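Local atomic coordinates of CrmK (Actinoalloteichus sp. WH1-2216-6, PDB entry 5I1V), a protein that is a flavoenzyme oxidase with covalently bound FAD, involved in recycling shunt products in the biosynthesis of caerulomycin. Residues A[401-406]-A[447-452]; A[65-70]-A[339-344]; A[427-430]-A[435-438]. All coordinates share one frame; numbering follows the deposited sequence.

Contacts 1 and 2 lie side by side, their centres about 8 Å apart. Each joins an FAD-binding loop to one of two neighbouring strands, 400-408 and 339-347, of the same antiparallel sheet. They meet directly: Asp451 OD1 forms a salt bridge with Lys341 NZ. Contact 3 is farther out, about 13 Å from the centre of contact 1 and about 19 Å from that of contact 2. It lies well away from FAD, at the end of helix 414-428, which follows strand 400-408. Along the chain contact 2 closes first; contact 1 then opens, and contact 3 falls within its span. Together they run from the cofactor, across the sheet, to the helical layer behind it.

Contact 1 of 3, residues A[401-406]-A[447-452]. With FAD (flavin-adenine dinucleotide), chain E.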
loop_
_atom_site.group_PDB
_atom_site.type_symbol
_atom_site.label_atom_id
_atom_site.label_comp_id
_atom_site.label_asym_id
_atom_site.label_seq_id
_atom_site.Cartn_x
_atom_site.Cartn_y
_atom_site.Cartn_z
ATOM N N LYS A 401 11.827 -9.916 20.490
ATOM C CA LYS A 401 10.426 -9.615 20.639
ATOM C C LYS A 401 9.581 -10.765 20.096
ATOM O O LYS A 401 10.000 -11.491 19.166
ATOM C CB LYS A 401 10.062 -8.331 19.928
ATOM C CG LYS A 401 10.720 -7.101 20.499
ATOM C CD LYS A 401 10.193 -5.845 19.827
ATOM C CE LYS A 401 10.164 -4.656 20.770
ATOM N NZ LYS A 401 9.045 -4.781 21.720
ATOM N N THR A 402 8.416 -10.969 20.708
ATOM C CA THR A 402 7.457 -11.925 20.192
ATOM C C THR A 402 6.088 -11.232 20.120
ATOM O O THR A 402 5.773 -10.361 20.922
ATOM C CB THR A 402 7.337 -13.225 21.026
ATOM O OG1 THR A 402 6.523 -12.980 22.178
ATOM C CG2 THR A 402 8.727 -13.775 21.410
ATOM N N PHE A 403 5.315 -11.665 19.145
ATOM C CA PHE A 403 4.087 -11.053 18.721
ATOM C C PHE A 403 3.137 -12.225 18.422
ATOM O O PHE A 403 3.581 -13.262 17.926
ATOM C CB PHE A 403 4.423 -10.247 17.463
ATOM C CG PHE A 403 3.247 -9.607 16.807
ATOM C CD1 PHE A 403 2.547 -8.594 17.455
ATOM C CD2 PHE A 403 2.849 -9.984 15.547
ATOM C CE1 PHE A 403 1.452 -7.992 16.844
ATOM C CE2 PHE A 403 1.763 -9.381 14.928
ATOM C CZ PHE A 403 1.062 -8.383 15.579
ATOM N N TYR A 404 1.859 -12.063 18.765
ATOM C CA TYR A 404 0.808 -13.041 18.552
ATOM C C TYR A 404 -0.310 -12.317 17.821
ATOM O O TYR A 404 -0.620 -11.162 18.178
ATOM C CB TYR A 404 0.228 -13.524 19.863
ATOM C CG TYR A 404 1.206 -14.173 20.782
ATOM C CD1 TYR A 404 2.253 -13.464 21.364
ATOM C CD2 TYR A 404 1.077 -15.523 21.110
ATOM C CE1 TYR A 404 3.140 -14.082 22.240
ATOM C CE2 TYR A 404 1.976 -16.138 21.956
ATOM C CZ TYR A 404 2.998 -15.437 22.514
ATOM O OH TYR A 404 3.830 -16.103 23.399
ATOM N N MET A 405 -0.864 -12.940 16.791
ATOM C CA MET A 405 -1.959 -12.339 16.059
ATOM C C MET A 405 -2.951 -13.389 15.511
ATOM O O MET A 405 -2.562 -14.522 15.197
ATOM C CB MET A 405 -1.401 -11.367 15.011
ATOM C CG MET A 405 -1.584 -11.657 13.530
ATOM S SD MET A 405 -2.650 -10.445 12.639
ATOM C CE MET A 405 -2.286 -8.852 13.384
ATOM N N VAL A 406 -4.232 -13.004 15.495
ATOM C CA VAL A 406 -5.309 -13.735 14.820
ATOM C C VAL A 406 -6.054 -12.661 14.067
ATOM O O VAL A 406 -6.238 -11.531 14.600
ATOM C CB VAL A 406 -6.293 -14.472 15.763
ATOM C CG1 VAL A 406 -5.666 -15.701 16.352
ATOM C CG2 VAL A 406 -6.737 -13.607 16.905
ATOM N N ILE A 447 3.855 -1.350 24.390
ATOM C CA ILE A 447 2.670 -0.570 24.498
ATOM C C ILE A 447 1.973 -0.366 23.162
ATOM O O ILE A 447 0.770 -0.212 23.126
ATOM C CB ILE A 447 2.949 0.790 25.215
ATOM C CG1 ILE A 447 1.623 1.482 25.627
ATOM C CG2 ILE A 447 3.780 1.728 24.331
ATOM C CD1 ILE A 447 0.728 0.732 26.577
ATOM N N ASN A 448 2.712 -0.398 22.070
ATOM C CA ASN A 448 2.133 -0.256 20.720
ATOM C C ASN A 448 1.445 -1.547 20.182
ATOM O O ASN A 448 0.828 -1.537 19.105
ATOM C CB ASN A 448 3.193 0.224 19.784
ATOM C CG ASN A 448 3.215 1.733 19.675
ATOM O OD1 ASN A 448 2.222 2.390 20.049
ATOM N ND2 ASN A 448 4.318 2.293 19.177
ATOM N N TYR A 449 1.543 -2.637 20.935
ATOM C CA TYR A 449 0.634 -3.798 20.743
ATOM C C TYR A 449 -0.188 -4.025 22.012
ATOM O O TYR A 449 -0.004 -5.036 22.675
ATOM C CB TYR A 449 1.420 -5.064 20.445
ATOM C CG TYR A 449 2.216 -4.980 19.162
ATOM C CD1 TYR A 449 1.594 -4.609 17.985
ATOM C CD2 TYR A 449 3.546 -5.353 19.110
ATOM C CE1 TYR A 449 2.274 -4.534 16.796
ATOM C CE2 TYR A 449 4.258 -5.260 17.910
ATOM C CZ TYR A 449 3.607 -4.844 16.769
ATOM O OH TYR A 449 4.237 -4.747 15.560
ATOM N N PRO A 450 -1.056 -3.075 22.375
ATOM C CA PRO A 450 -1.727 -3.174 23.676
ATOM C C PRO A 450 -2.706 -4.337 23.750
ATOM O O PRO A 450 -3.387 -4.612 22.782
ATOM C CB PRO A 450 -2.568 -1.910 23.752
ATOM C CG PRO A 450 -2.845 -1.585 22.303
ATOM C CD PRO A 450 -1.588 -1.951 21.578
ATOM N N ASP A 451 -2.820 -4.918 24.931
ATOM C CA ASP A 451 -3.733 -6.059 25.103
ATOM C C ASP A 451 -4.487 -5.858 26.386
ATOM O O ASP A 451 -3.905 -6.032 27.471
ATOM C CB ASP A 451 -2.878 -7.280 25.207
ATOM C CG ASP A 451 -3.658 -8.545 25.502
ATOM O OD1 ASP A 451 -4.918 -8.536 25.539
ATOM O OD2 ASP A 451 -2.946 -9.566 25.693
ATOM N N ILE A 452 -5.774 -5.557 26.301
ATOM C CA ILE A 452 -6.498 -5.219 27.538
ATOM C C ILE A 452 -6.649 -6.440 28.464
ATOM O O ILE A 452 -6.965 -6.278 29.640
ATOM C CB ILE A 452 -7.893 -4.567 27.329
ATOM C CG1 ILE A 452 -8.841 -5.537 26.609
ATOM C CG2 ILE A 452 -7.710 -3.172 26.698
ATOM C CD1 ILE A 452 -10.249 -5.036 26.302
HETATM P PA FAD E . -4.049 5.156 15.985
HETATM O O1A FAD E . -5.028 4.013 16.092
HETATM O O2A FAD E . -4.506 6.332 15.171
HETATM O O5B FAD E . -3.607 5.625 17.417
HETATM C C5B FAD E . -2.931 4.774 18.336
HETATM C C4B FAD E . -3.035 5.378 19.744
HETATM O O4B FAD E . -2.247 6.585 19.734
HETATM C C3B FAD E . -4.399 5.820 20.226
HETATM O O3B FAD E . -4.399 5.799 21.642
HETATM C C2B FAD E . -4.486 7.250 19.769
HETATM O O2B FAD E . -5.518 8.068 20.330
HETATM C C1B FAD E . -3.042 7.723 19.973
HETATM N N9A FAD E . -2.646 8.745 18.973
HETATM C C8A FAD E . -2.724 8.699 17.608
HETATM N N7A FAD E . -2.356 9.911 17.077
HETATM C C5A FAD E . -2.053 10.675 18.105
HETATM C C6A FAD E . -1.575 12.032 18.200
HETATM N N6A FAD E . -1.364 12.674 17.068
HETATM N N1A FAD E . -1.374 12.524 19.428
HETATM C C2A FAD E . -1.633 11.821 20.550
HETATM N N3A FAD E . -2.027 10.521 20.543
HETATM C C4A FAD E . -2.292 9.973 19.330
HETATM N N1 FAD E . 4.877 -0.878 15.706
HETATM C C2 FAD E . 6.225 -0.982 15.646
HETATM O O2 FAD E . 6.927 -0.455 16.518
HETATM N N3 FAD E . 6.868 -1.646 14.661
HETATM C C4 FAD E . 6.254 -2.293 13.678
HETATM O O4 FAD E . 6.900 -2.859 12.771
HETATM C C4X FAD E . 4.800 -2.232 13.643
HETATM N N5 FAD E . 4.101 -2.869 12.665
HETATM C C5X FAD E . 2.771 -2.700 12.610
HETATM C C6 FAD E . 2.052 -3.206 11.527
HETATM C C7 FAD E . 0.668 -3.083 11.408
HETATM C C7M FAD E . -0.048 -3.661 10.181
HETATM C C8 FAD E . -0.030 -2.371 12.500
HETATM C C8M FAD E . -1.525 -2.203 12.484
HETATM C C9 FAD E . 0.662 -1.858 13.603
HETATM C C9A FAD E . 2.046 -1.993 13.696
HETATM N N10 FAD E . 2.769 -1.474 14.776
HETATM C C10 FAD E . 4.151 -1.537 14.757
HETATM C "C1'" FAD E . 2.107 -0.989 15.986
HETATM C "C2'" FAD E . 1.905 0.490 15.921
HETATM O "O2'" FAD E . 3.120 1.126 16.265
HETATM C "C3'" FAD E . 0.787 0.955 16.794
HETATM O "O3'" FAD E . -0.432 0.275 16.387
HETATM C "C4'" FAD E . 0.632 2.490 16.743
HETATM O "O4'" FAD E . 0.067 2.904 17.987
HETATM C "C5'" FAD E . -0.241 2.904 15.576
HETATM O "O5'" FAD E . -0.273 4.331 15.526
HETATM P P FAD E . -1.415 4.959 14.623
HETATM O O1P FAD E . -1.425 4.324 13.282
HETATM O O2P FAD E . -1.345 6.452 14.701
HETATM O O3P FAD E . -2.742 4.459 15.408
#
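Phe403 and Tyr449 make this contact through their aromatic rings alone. The pair is oblique, with centroids 4.5 Å apart and planes at 44°. Phe403 CE1 lies over the centre of one Tyr449 face, and its nearest atom there is Tyr449 CE1 at 3.6 Å. The Phe403 CG is anti to the backbone N (chi1 176°), which carries the ring off strand 400-408 toward the loop. Val342 and Ile378, from the two flanking strands, touch the Phe403 side chain.

The contacts with FAD come from the loop, which lies in the berberine-like family region. Tyr449 OH lies over one face of the isoalloxazine, above the C4X-C10 bond, 3.2 Å from FAD C4X and 3.3 Å from FAD C10. Tyr138 also touches Tyr449. Asn448 OD1 accepts a hydrogen bond from FAD O4' (3.0 Å), while Asn448 ND2 bonds to the hydroxyl of Tyr446. With Tyr449 replaced by an alanine, the Phe403 ring would probably lose its partner, and the flavin the hydroxyl over its face.

Phe403 thus backs one face of Tyr449, which in turn sets its hydroxyl over the flavin. The Asn448 amide holds one hydroxyl of the ribityl chain.

Contact 2 of 3, residues A[65-70]-A[339-344]; sequences CGEAFV and RRKVKS. With FAD (flavin-adenine dinucleotide), chain E.
Gly66 faces Val342 where the loop 65-70 passes strand 339-347, with 6.5 Å between their CA atoms and no backbone hydrogen bond across. The approach is an apolar one, Gly66 CA lying 4.5 Å from Val342 CG2. A CB on Gly66 would point at the strand and sit very close to that methyl group, so the position suits a residue with no side chain. Val342 also packs on Phe403 and Met405 of the adjoining strand.

The polar part is a buried salt bridge between Glu67 OE1 and Lys341 NZ, 3.0 Å long. Both side chains are bent at chi2 (-73° in Glu67, 70° in Lys341), and the bends bring their charged ends together. Each end has a shorter bond elsewhere: Glu67 OE1 accepts from Ile452 N, and Lys341 NZ forms a salt bridge with Asp451 OD1.

Within the loop, Glu67 N donates to Cys65 SG, at 3.5 Å and 158°. Glu67 CB lies 3.5 Å above one face of the Phe69 ring, toward its rim. The loop belongs to the PCMH-type FAD-binding region and directly follows His64, a covalent attachment site of FAD. Cys65 N donates to the FAD phosphate oxygen O1A (2.9 Å), and Val70 CG2 packs 3.7 Å from FAD O2B on the adenosine ribose.

The loop that bonds a phosphate oxygen of FAD is therefore tied to the sheet by a small network of opposite charges. Two carboxylates, of Asp451 and Glu67, meet Lys341 NZ, which would probably favour its charged form in this buried setting.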
loop_
_atom_site.group_PDB
_atom_site.type_symbol
_atom_site.label_atom_id
_atom_site.label_comp_id
_atom_site.label_asym_id
_atom_site.label_seq_id
_atom_site.Cartn_x
_atom_site.Cartn_y
_atom_site.Cartn_z
ATOM N N CYS A 65 -4.370 1.223 15.965
ATOM C CA CYS A 65 -4.414 0.773 17.393
ATOM C C CYS A 65 -4.969 -0.655 17.419
ATOM O O CYS A 65 -5.996 -0.891 16.787
ATOM C CB CYS A 65 -5.418 1.580 18.175
ATOM S SG CYS A 65 -5.302 1.364 19.967
ATOM N N GLY A 66 -4.373 -1.516 18.219
ATOM C CA GLY A 66 -4.868 -2.872 18.398
ATOM C C GLY A 66 -6.085 -2.978 19.310
ATOM O O GLY A 66 -6.765 -3.959 19.280
ATOM N N GLU A 67 -6.420 -1.935 20.052
ATOM C CA GLU A 67 -7.598 -1.943 20.925
ATOM C C GLU A 67 -8.490 -0.757 20.587
ATOM O O GLU A 67 -8.178 -0.006 19.673
ATOM C CB GLU A 67 -7.169 -1.825 22.377
ATOM C CG GLU A 67 -6.417 -3.013 22.921
ATOM C CD GLU A 67 -7.293 -4.255 23.161
ATOM O OE1 GLU A 67 -6.771 -5.195 23.794
ATOM O OE2 GLU A 67 -8.478 -4.307 22.740
ATOM N N ALA A 68 -9.565 -0.589 21.336
ATOM C CA ALA A 68 -10.583 0.406 21.063
ATOM C C ALA A 68 -10.253 1.749 21.735
ATOM O O ALA A 68 -11.142 2.441 22.200
ATOM C CB ALA A 68 -11.934 -0.061 21.579
ATOM N N PHE A 69 -8.998 2.119 21.788
ATOM C CA PHE A 69 -8.617 3.334 22.514
ATOM C C PHE A 69 -9.170 4.550 21.844
ATOM O O PHE A 69 -9.486 5.523 22.505
ATOM C CB PHE A 69 -7.106 3.441 22.578
ATOM C CG PHE A 69 -6.455 2.351 23.386
ATOM C CD1 PHE A 69 -7.208 1.497 24.165
ATOM C CD2 PHE A 69 -5.091 2.247 23.429
ATOM C CE1 PHE A 69 -6.608 0.541 24.940
ATOM C CE2 PHE A 69 -4.468 1.289 24.224
ATOM C CZ PHE A 69 -5.245 0.428 24.968
ATOM N N VAL A 70 -9.254 4.525 20.521
ATOM C CA VAL A 70 -9.771 5.718 19.796
ATOM C C VAL A 70 -11.301 5.630 19.702
ATOM O O VAL A 70 -11.994 6.610 19.876
ATOM C CB VAL A 70 -9.169 5.800 18.375
ATOM C CG1 VAL A 70 -9.752 6.979 17.596
ATOM C CG2 VAL A 70 -7.647 5.834 18.333
ATOM N N ARG A 339 -11.000 -8.189 11.274
ATOM C CA ARG A 339 -11.111 -8.200 12.735
ATOM C C ARG A 339 -9.833 -8.836 13.288
ATOM O O ARG A 339 -9.304 -9.784 12.692
ATOM C CB ARG A 339 -12.368 -8.940 13.156
ATOM C CG ARG A 339 -13.653 -8.377 12.580
ATOM C CD ARG A 339 -14.877 -9.251 12.850
ATOM N NE ARG A 339 -15.412 -9.098 14.205
ATOM C CZ ARG A 339 -16.228 -8.116 14.596
ATOM N NH1 ARG A 339 -16.611 -7.162 13.758
ATOM N NH2 ARG A 339 -16.627 -8.050 15.857
ATOM N N ARG A 340 -9.313 -8.317 14.388
ATOM C CA ARG A 340 -7.980 -8.730 14.884
ATOM C C ARG A 340 -7.872 -8.731 16.362
ATOM O O ARG A 340 -8.548 -7.951 17.045
ATOM C CB ARG A 340 -6.863 -7.774 14.416
ATOM C CG ARG A 340 -6.967 -7.303 12.992
ATOM C CD ARG A 340 -5.935 -6.219 12.686
ATOM N NE ARG A 340 -6.087 -5.782 11.292
ATOM C CZ ARG A 340 -5.596 -6.442 10.249
ATOM N NH1 ARG A 340 -5.822 -5.996 9.019
ATOM N NH2 ARG A 340 -4.895 -7.564 10.430
ATOM N N LYS A 341 -6.943 -9.545 16.872
ATOM C CA LYS A 341 -6.494 -9.461 18.229
ATOM C C LYS A 341 -4.961 -9.687 18.228
ATOM O O LYS A 341 -4.449 -10.608 17.577
ATOM C CB LYS A 341 -7.204 -10.499 19.078
ATOM C CG LYS A 341 -6.792 -10.586 20.539
ATOM C CD LYS A 341 -7.233 -9.407 21.362
ATOM C CE LYS A 341 -6.775 -9.520 22.816
ATOM N NZ LYS A 341 -6.567 -8.176 23.458
ATOM N N VAL A 342 -4.225 -8.837 18.935
ATOM C CA VAL A 342 -2.756 -8.965 18.997
ATOM C C VAL A 342 -2.313 -9.053 20.447
ATOM O O VAL A 342 -2.989 -8.568 21.355
ATOM C CB VAL A 342 -1.995 -7.826 18.305
ATOM C CG1 VAL A 342 -2.284 -7.808 16.804
ATOM C CG2 VAL A 342 -2.305 -6.490 19.011
ATOM N N LYS A 343 -1.204 -9.748 20.668
ATOM C CA LYS A 343 -0.559 -9.775 21.955
ATOM C C LYS A 343 0.970 -9.686 21.732
ATOM O O LYS A 343 1.469 -9.889 20.642
ATOM C CB LYS A 343 -0.928 -11.069 22.720
ATOM C CG LYS A 343 -2.412 -11.238 23.005
ATOM C CD LYS A 343 -2.687 -12.489 23.819
ATOM C CE LYS A 343 -4.123 -12.557 24.272
ATOM N NZ LYS A 343 -4.286 -11.966 25.632
ATOM N N SER A 344 1.684 -9.422 22.793
ATOM C CA SER A 344 3.076 -9.108 22.756
ATOM C C SER A 344 3.749 -9.666 23.997
ATOM O O SER A 344 3.130 -9.716 25.061
ATOM C CB SER A 344 3.178 -7.577 22.697
ATOM O OG SER A 344 4.286 -7.084 23.377
HETATM P PA FAD E . -4.049 5.156 15.985
HETATM O O1A FAD E . -5.028 4.013 16.092
HETATM O O2A FAD E . -4.506 6.332 15.171
HETATM O O5B FAD E . -3.607 5.625 17.417
HETATM C C5B FAD E . -2.931 4.774 18.336
HETATM C C4B FAD E . -3.035 5.378 19.744
HETATM O O4B FAD E . -2.247 6.585 19.734
HETATM C C3B FAD E . -4.399 5.820 20.226
HETATM O O3B FAD E . -4.399 5.799 21.642
HETATM C C2B FAD E . -4.486 7.250 19.769
HETATM O O2B FAD E . -5.518 8.068 20.330
HETATM C C1B FAD E . -3.042 7.723 19.973
HETATM N N9A FAD E . -2.646 8.745 18.973
HETATM C C8A FAD E . -2.724 8.699 17.608
HETATM N N7A FAD E . -2.356 9.911 17.077
HETATM C C5A FAD E . -2.053 10.675 18.105
HETATM C C6A FAD E . -1.575 12.032 18.200
HETATM N N6A FAD E . -1.364 12.674 17.068
HETATM N N1A FAD E . -1.374 12.524 19.428
HETATM C C2A FAD E . -1.633 11.821 20.550
HETATM N N3A FAD E . -2.027 10.521 20.543
HETATM C C4A FAD E . -2.292 9.973 19.330
HETATM N N1 FAD E . 4.877 -0.878 15.706
HETATM C C2 FAD E . 6.225 -0.982 15.646
HETATM O O2 FAD E . 6.927 -0.455 16.518
HETATM N N3 FAD E . 6.868 -1.646 14.661
HETATM C C4 FAD E . 6.254 -2.293 13.678
HETATM O O4 FAD E . 6.900 -2.859 12.771
HETATM C C4X FAD E . 4.800 -2.232 13.643
HETATM N N5 FAD E . 4.101 -2.869 12.665
HETATM C C5X FAD E . 2.771 -2.700 12.610
HETATM C C6 FAD E . 2.052 -3.206 11.527
HETATM C C7 FAD E . 0.668 -3.083 11.408
HETATM C C7M FAD E . -0.048 -3.661 10.181
HETATM C C8 FAD E . -0.030 -2.371 12.500
HETATM C C8M FAD E . -1.525 -2.203 12.484
HETATM C C9 FAD E . 0.662 -1.858 13.603
HETATM C C9A FAD E . 2.046 -1.993 13.696
HETATM N N10 FAD E . 2.769 -1.474 14.776
HETATM C C10 FAD E . 4.151 -1.537 14.757
HETATM C "C1'" FAD E . 2.107 -0.989 15.986
HETATM C "C2'" FAD E . 1.905 0.490 15.921
HETATM O "O2'" FAD E . 3.120 1.126 16.265
HETATM C "C3'" FAD E . 0.787 0.955 16.794
HETATM O "O3'" FAD E . -0.432 0.275 16.387
HETATM C "C4'" FAD E . 0.632 2.490 16.743
HETATM O "O4'" FAD E . 0.067 2.904 17.987
HETATM C "C5'" FAD E . -0.241 2.904 15.576
HETATM O "O5'" FAD E . -0.273 4.331 15.526
HETATM P P FAD E . -1.415 4.959 14.623
HETATM O O1P FAD E . -1.425 4.324 13.282
HETATM O O2P FAD E . -1.345 6.452 14.701
HETATM O O3P FAD E . -2.742 4.459 15.408
#

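Contact 3 of 3, residues A[427-430]-A[435-438]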
loop_
_atom_site.group_PDB
_atom_site.type_symbol
_atom_site.label_atom_id
_atom_site.label_comp_id
_atom_site.label_asym_id
_atom_site.label_seq_id
_atom_site.Cartn_x
_atom_site.Cartn_y
_atom_site.Cartn_z
ATOM N N ASP A 427 -1.034 -20.210 28.200
ATOM C CA ASP A 427 -0.310 -21.466 28.425
ATOM C C ASP A 427 1.185 -21.278 28.290
ATOM O O ASP A 427 1.947 -21.732 29.152
ATOM C CB ASP A 427 -0.815 -22.532 27.472
ATOM C CG ASP A 427 -2.213 -23.038 27.843
ATOM O OD1 ASP A 427 -2.773 -22.634 28.898
ATOM O OD2 ASP A 427 -2.745 -23.865 27.067
ATOM N N ILE A 428 1.608 -20.546 27.248
ATOM C CA ILE A 428 3.024 -20.244 27.093
ATOM C C ILE A 428 3.527 -19.545 28.368
ATOM O O ILE A 428 4.644 -19.834 28.813
ATOM C CB ILE A 428 3.332 -19.488 25.779
ATOM C CG1 ILE A 428 3.278 -20.459 24.619
ATOM C CG2 ILE A 428 4.711 -18.835 25.809
ATOM C CD1 ILE A 428 3.284 -19.802 23.261
ATOM N N HIS A 429 2.709 -18.700 29.003
ATOM C CA HIS A 429 3.164 -17.982 30.198
ATOM C C HIS A 429 2.621 -18.523 31.533
ATOM O O HIS A 429 2.533 -17.766 32.490
ATOM C CB HIS A 429 2.837 -16.471 30.092
ATOM C CG HIS A 429 3.470 -15.815 28.910
ATOM N ND1 HIS A 429 2.827 -15.686 27.702
ATOM C CD2 HIS A 429 4.718 -15.319 28.727
ATOM C CE1 HIS A 429 3.631 -15.094 26.840
ATOM N NE2 HIS A 429 4.799 -14.894 27.427
ATOM N N SER A 430 2.266 -19.805 31.600
ATOM C CA SER A 430 1.581 -20.338 32.792
ATOM C C SER A 430 2.440 -20.314 34.063
ATOM O O SER A 430 1.901 -20.270 35.172
ATOM C CB SER A 430 1.020 -21.748 32.549
ATOM O OG SER A 430 2.042 -22.647 32.209
ATOM N N VAL A 435 1.051 -14.075 31.961
ATOM C CA VAL A 435 1.591 -12.854 31.335
ATOM C C VAL A 435 3.118 -12.819 31.405
ATOM O O VAL A 435 3.726 -13.496 32.262
ATOM C CB VAL A 435 1.024 -11.611 32.021
ATOM C CG1 VAL A 435 -0.479 -11.601 31.899
ATOM C CG2 VAL A 435 1.416 -11.569 33.487
ATOM N N PRO A 436 3.757 -12.012 30.533
ATOM C CA PRO A 436 5.215 -11.843 30.577
ATOM C C PRO A 436 5.654 -10.851 31.640
ATOM O O PRO A 436 6.053 -9.716 31.327
ATOM C CB PRO A 436 5.536 -11.289 29.177
ATOM C CG PRO A 436 4.337 -10.470 28.857
ATOM C CD PRO A 436 3.160 -11.235 29.420
ATOM N N THR A 437 5.616 -11.280 32.902
ATOM C CA THR A 437 6.021 -10.454 34.024
ATOM C C THR A 437 7.519 -10.165 33.901
ATOM O O THR A 437 8.290 -11.114 33.708
ATOM C CB THR A 437 5.841 -11.243 35.347
ATOM O OG1 THR A 437 6.593 -12.469 35.249
ATOM C CG2 THR A 437 4.411 -11.572 35.568
ATOM N N PRO A 438 7.946 -8.897 34.034
ATOM C CA PRO A 438 9.376 -8.668 33.863
ATOM C C PRO A 438 10.214 -9.450 34.870
ATOM O O PRO A 438 9.995 -9.317 36.070
ATOM C CB PRO A 438 9.534 -7.160 34.098
ATOM C CG PRO A 438 8.217 -6.587 33.695
ATOM C CD PRO A 438 7.184 -7.631 33.980
#
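His429 packs its side chain against the backbone of Val435 and against Pro436. At the root of the side chain, His429 CB lies 3.5 Å from Val435 N. Farther out, the imidazole lies along the Val435-Pro436 peptide. Pro436 N sits over one face of the ring, 3.9 Å from His429 CD2. The proline ring joins in through its CB, 4.1 Å from His429 NE2. No hydrogen bond crosses between the two segments. The contact is one of close fit.

The imidazole is held from several sides. Its CG is anti to the carbonyl carbon (chi1 -59°), a torsion that turns the ring toward 435-438. ND1 is hydrogen-bonded to the carbonyl oxygen of Tyr425, one turn back in the helix, and this fixes the rotation of the ring. On the face opposite Pro436 N lies Ile428 CG2, 4.0 Å above the ring plane.

The backbones on both sides are also shaped. Pro436 is the centre of an inverse gamma turn, closed by a weak hydrogen bond from Thr437 N to Val435 O (3.0 Å). In the connecting turn, Thr432 OG1 is within bonding range of the carbonyl oxygens of both His429 and Val435, and must share its one proton between them or alternate. Ser430 OG, 3.2 Å from Asp427 O, comes in the carbonyl plane on a lone pair; Ser430 N bonds the same oxygen.

The chain thus folds back just past the end of helix 414-428. His429 and Pro436 both rest on Ala345 of strand 339-347, and His429 also touches Tyr404 of strand 400-408. Helix 353-364 is met by Asp427, which bonds to His362, and by Ile428, which packs on Ala359. The helix end therefore packs on helix 353-364, and the turn after it on the sheet.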